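Alpha/beta hydrolase (PDB 6KSU) probably acts as a penicillin-binding-protein-like peptide cyclase, closing non-ribosomal peptides into macrolactams by heterochiral coupling. Local coordinates at residues Asp287-Ala299 / Ala305-Thr317. Residues are numbered along the deposited sequence; the frame is centred on the assembly and turned at random.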
loop_
_atom_site.group_PDB
_atom_site.type_symbol
_atom_site.label_atom_id
_atom_site.label_comp_id
_atom_site.label_asym_id
_atom_site.label_seq_id
_atom_site.Cartn_x
_atom_site.Cartn_y
_atom_site.Cartn_z
ATOM N N ASP A 287 21.409 -4.355 -6.744
ATOM C CA ASP A 287 21.271 -2.912 -6.924
ATOM C C ASP A 287 19.800 -2.505 -6.969
ATOM O O ASP A 287 19.417 -1.476 -6.409
ATOM C CB ASP A 287 22.005 -2.455 -8.180
ATOM C CG ASP A 287 23.517 -2.562 -8.043
ATOM O OD1 ASP A 287 23.997 -3.496 -7.368
ATOM O OD2 ASP A 287 24.237 -1.706 -8.603
ATOM N N ALA A 288 18.955 -3.319 -7.606
ATOM C CA ALA A 288 17.527 -3.013 -7.615
ATOM C C ALA A 288 16.929 -3.107 -6.211
ATOM O O ALA A 288 16.170 -2.226 -5.790
ATOM C CB ALA A 288 16.809 -3.947 -8.585
ATOM N N VAL A 289 17.279 -4.160 -5.471
ATOM C CA VAL A 289 16.835 -4.312 -4.086
ATOM C C VAL A 289 17.146 -3.056 -3.279
ATOM O O VAL A 289 16.308 -2.557 -2.510
ATOM C CB VAL A 289 17.493 -5.556 -3.458
ATOM C CG1 VAL A 289 17.479 -5.468 -1.967
ATOM C CG2 VAL A 289 16.776 -6.791 -3.886
ATOM N N LEU A 290 18.371 -2.546 -3.425
ATOM C CA LEU A 290 18.783 -1.371 -2.664
ATOM C C LEU A 290 18.011 -0.137 -3.105
ATOM O O LEU A 290 17.627 0.695 -2.275
ATOM C CB LEU A 290 20.289 -1.149 -2.807
ATOM C CG LEU A 290 20.828 0.077 -2.064
ATOM C CD1 LEU A 290 20.594 -0.025 -0.561
ATOM C CD2 LEU A 290 22.304 0.322 -2.384
ATOM N N ALA A 291 17.732 -0.028 -4.402
ATOM C CA ALA A 291 16.938 1.089 -4.909
ATOM C C ALA A 291 15.502 1.074 -4.364
ATOM O O ALA A 291 14.981 2.117 -3.929
ATOM C CB ALA A 291 16.944 1.052 -6.432
ATOM N N MET A 292 14.845 -0.098 -4.384
ATOM C CA MET A 292 13.491 -0.222 -3.833
ATOM C C MET A 292 13.432 0.216 -2.380
ATOM O O MET A 292 12.418 0.771 -1.934
ATOM C CB MET A 292 13.005 -1.665 -3.961
ATOM C CG MET A 292 12.850 -2.051 -5.396
ATOM S SD MET A 292 11.970 -3.578 -5.635
ATOM C CE MET A 292 10.429 -3.202 -4.763
ATOM N N ARG A 293 14.518 -0.024 -1.650
ATOM C CA ARG A 293 14.671 0.305 -0.244
ATOM C C ARG A 293 15.108 1.753 -0.005
ATOM O O ARG A 293 14.911 2.272 1.098
ATOM C CB ARG A 293 15.715 -0.642 0.355
ATOM C CG ARG A 293 15.767 -0.683 1.836
ATOM C CD ARG A 293 16.309 -2.008 2.332
ATOM N NE ARG A 293 17.734 -2.278 2.104
ATOM C CZ ARG A 293 18.213 -3.411 1.588
ATOM N NH1 ARG A 293 17.396 -4.381 1.195
ATOM N NH2 ARG A 293 19.516 -3.571 1.444
ATOM N N THR A 294 15.728 2.410 -0.982
ATOM C CA THR A 294 16.300 3.738 -0.744
ATOM C C THR A 294 15.210 4.807 -0.840
ATOM O O THR A 294 14.619 5.011 -1.904
ATOM C CB THR A 294 17.434 4.032 -1.725
ATOM O OG1 THR A 294 18.425 3.012 -1.607
ATOM C CG2 THR A 294 18.082 5.393 -1.422
ATOM N N CYS A 295 14.943 5.483 0.271
ATOM C CA CYS A 295 13.830 6.415 0.308
ATOM C C CYS A 295 14.160 7.708 -0.439
ATOM O O CYS A 295 15.319 8.121 -0.547
ATOM C CB CYS A 295 13.439 6.724 1.751
ATOM S SG CYS A 295 12.749 5.258 2.605
ATOM N N VAL A 296 13.123 8.308 -1.006
ATOM C CA VAL A 296 13.244 9.609 -1.671
ATOM C C VAL A 296 13.500 10.681 -0.620
ATOM O O VAL A 296 12.717 10.795 0.336
ATOM C CB VAL A 296 11.972 9.922 -2.455
ATOM C CG1 VAL A 296 12.036 11.355 -3.021
ATOM C CG2 VAL A 296 11.765 8.926 -3.549
ATOM N N PRO A 297 14.562 11.482 -0.749
ATOM C CA PRO A 297 14.775 12.581 0.197
ATOM C C PRO A 297 13.792 13.720 -0.005
ATOM O O PRO A 297 13.279 13.953 -1.104
ATOM C CB PRO A 297 16.205 13.037 -0.107
ATOM C CG PRO A 297 16.421 12.614 -1.494
ATOM C CD PRO A 297 15.719 11.296 -1.624
ATOM N N ASP A 298 13.537 14.426 1.093
ATOM C CA ASP A 298 12.764 15.663 1.080
ATOM C C ASP A 298 11.342 15.449 0.567
ATOM O O ASP A 298 10.753 16.352 -0.032
ATOM C CB ASP A 298 13.477 16.749 0.255
ATOM C CG ASP A 298 14.203 17.769 1.123
ATOM O OD1 ASP A 298 14.163 17.640 2.370
ATOM O OD2 ASP A 298 14.800 18.714 0.559
ATOM N N ALA A 299 10.769 14.250 0.792
ATOM C CA ALA A 299 9.357 14.029 0.447
ATOM C C ALA A 299 8.773 12.988 1.408
ATOM O O ALA A 299 8.555 11.831 1.057
ATOM C CB ALA A 299 9.188 13.594 -1.008
ATOM N N ALA A 305 3.993 6.650 6.483
ATOM C CA ALA A 305 5.271 6.039 6.824
ATOM C C ALA A 305 6.299 7.142 7.038
ATOM O O ALA A 305 6.043 8.324 6.770
ATOM C CB ALA A 305 5.739 5.077 5.725
ATOM N N ASP A 306 7.497 6.737 7.478
ATOM C CA ASP A 306 8.599 7.685 7.618
ATOM C C ASP A 306 9.323 7.964 6.305
ATOM O O ASP A 306 9.928 9.031 6.159
ATOM C CB ASP A 306 9.580 7.175 8.663
ATOM C CG ASP A 306 8.939 7.036 10.004
ATOM O OD1 ASP A 306 8.291 8.016 10.423
ATOM O OD2 ASP A 306 9.055 5.957 10.627
ATOM N N GLY A 307 9.258 7.055 5.345
ATOM C CA GLY A 307 9.828 7.307 4.035
ATOM C C GLY A 307 9.255 6.332 3.036
ATOM O O GLY A 307 8.690 5.297 3.406
ATOM N N TRP A 308 9.404 6.668 1.758
ATOM C CA TRP A 308 8.985 5.775 0.686
ATOM C C TRP A 308 10.114 5.635 -0.318
ATOM O O TRP A 308 10.787 6.617 -0.659
ATOM C CB TRP A 308 7.735 6.273 -0.031
ATOM C CG TRP A 308 6.792 5.167 -0.380
ATOM C CD1 TRP A 308 6.856 4.335 -1.459
ATOM C CD2 TRP A 308 5.629 4.768 0.367
ATOM N NE1 TRP A 308 5.804 3.438 -1.427
ATOM C CE2 TRP A 308 5.039 3.691 -0.319
ATOM C CE3 TRP A 308 5.022 5.239 1.539
ATOM C CZ2 TRP A 308 3.874 3.079 0.121
ATOM C CZ3 TRP A 308 3.873 4.625 1.981
ATOM C CH2 TRP A 308 3.312 3.549 1.279
ATOM N N GLY A 309 10.297 4.422 -0.803
ATOM C CA GLY A 309 11.287 4.158 -1.827
ATOM C C GLY A 309 10.615 3.793 -3.133
ATOM O O GLY A 309 9.658 4.445 -3.544
ATOM N N LEU A 310 11.086 2.750 -3.802
ATOM C CA LEU A 310 10.442 2.278 -5.025
ATOM C C LEU A 310 9.625 1.040 -4.654
ATOM O O LEU A 310 10.135 -0.073 -4.634
ATOM C CB LEU A 310 11.475 1.989 -6.106
ATOM C CG LEU A 310 12.560 3.062 -6.276
ATOM C CD1 LEU A 310 13.583 2.659 -7.353
ATOM C CD2 LEU A 310 11.943 4.419 -6.602
ATOM N N GLY A 311 8.352 1.247 -4.338
ATOM C CA GLY A 311 7.457 0.156 -4.013
ATOM C C GLY A 311 7.572 -0.385 -2.607
ATOM O O GLY A 311 6.894 -1.365 -2.289
ATOM N N LEU A 312 8.429 0.190 -1.773
ATOM C CA LEU A 312 8.483 -0.092 -0.346
ATOM C C LEU A 312 8.384 1.213 0.435
ATOM O O LEU A 312 8.947 2.230 0.025
ATOM C CB LEU A 312 9.765 -0.801 0.021
ATOM C CG LEU A 312 9.934 -2.256 -0.440
ATOM C CD1 LEU A 312 11.411 -2.555 -0.554
ATOM C CD2 LEU A 312 9.244 -3.227 0.528
ATOM N N MET A 313 7.674 1.177 1.555
ATOM C CA MET A 313 7.714 2.230 2.560
ATOM C C MET A 313 8.649 1.827 3.703
ATOM O O MET A 313 8.978 0.651 3.878
ATOM C CB MET A 313 6.304 2.518 3.115
ATOM C CG MET A 313 5.827 1.512 4.187
ATOM S SD MET A 313 4.065 1.640 4.549
ATOM C CE MET A 313 3.796 0.257 5.645
ATOM N N ARG A 314 9.041 2.821 4.506
ATOM C CA ARG A 314 9.926 2.639 5.651
ATOM C C ARG A 314 9.228 3.067 6.940
ATOM O O ARG A 314 8.641 4.155 7.001
ATOM C CB ARG A 314 11.213 3.452 5.465
ATOM C CG ARG A 314 12.136 3.441 6.662
ATOM C CD ARG A 314 13.463 4.084 6.325
ATOM N NE ARG A 314 13.331 5.515 6.046
ATOM C CZ ARG A 314 13.234 6.449 6.982
ATOM N NH1 ARG A 314 13.236 6.108 8.267
ATOM N NH2 ARG A 314 13.119 7.724 6.633
ATOM N N HIS A 315 9.285 2.206 7.962
ATOM C CA HIS A 315 8.882 2.535 9.323
ATOM C C HIS A 315 10.109 2.409 10.216
ATOM O O HIS A 315 10.754 1.353 10.237
ATOM C CB HIS A 315 7.761 1.607 9.812
ATOM C CG HIS A 315 6.427 1.881 9.186
ATOM N ND1 HIS A 315 5.293 1.157 9.495
ATOM C CD2 HIS A 315 6.047 2.789 8.255
ATOM C CE1 HIS A 315 4.276 1.610 8.782
ATOM N NE2 HIS A 315 4.705 2.605 8.028
ATOM N N GLY A 316 10.435 3.477 10.956
ATOM C CA GLY A 316 11.659 3.485 11.748
ATOM C C GLY A 316 12.848 4.010 10.966
ATOM O O GLY A 316 12.756 4.353 9.781
ATOM N N THR A 317 14.011 4.059 11.629
ATOM C CA THR A 317 15.029 4.858 10.942
ATOM C C THR A 317 16.367 4.163 10.713
ATOM O O THR A 317 16.959 4.331 9.635
ATOM C CB THR A 317 15.251 6.171 11.697
ATOM O OG1 THR A 317 14.122 7.026 11.486
ATOM C CG2 THR A 317 16.487 6.876 11.179
HETATM O O HOH W 1 10.237 9.458 1.213
#
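M292 O, at the C-terminal end of helix 286-293, accepts a hydrogen bond from L310 N at 3.0 Å, the donor tilted 35° from the carbonyl plane, while G309 CA and L312 CB close round the same oxygen. The M292 side chain runs alongside the 310-312 turn: bent at chi3 (56°), it brings CE to 3.1 Å from L310 O. L310 CD1 meets A291 CB at 3.8 Å; L312 CD1 packs on M292 CB. Past the helix, V296 N bonds W308 O at 2.9 Å and nearly straight (164°); a water accepts from W308 N and lies within hydrogen-bonding distance of V296 O and A299 O. C295 SG lies at the edge of the R314 guanidinium, near its plane, taking a weak bond from R314 NE at 3.5 Å, and is 3.7 Å from G307 C. R314 faces both D306 and G307 in a classic beta bulge. A90 and F87 of helix 85-98 lie against M292 and L312, and the W308 side chain touches residues of a putative SxxK motif of penicillin-binding-protein type. With M292 O met by L310 N, main-chain bonds rather than charged pairs fix the helix exit against edge strand 307-308 and the turn after it.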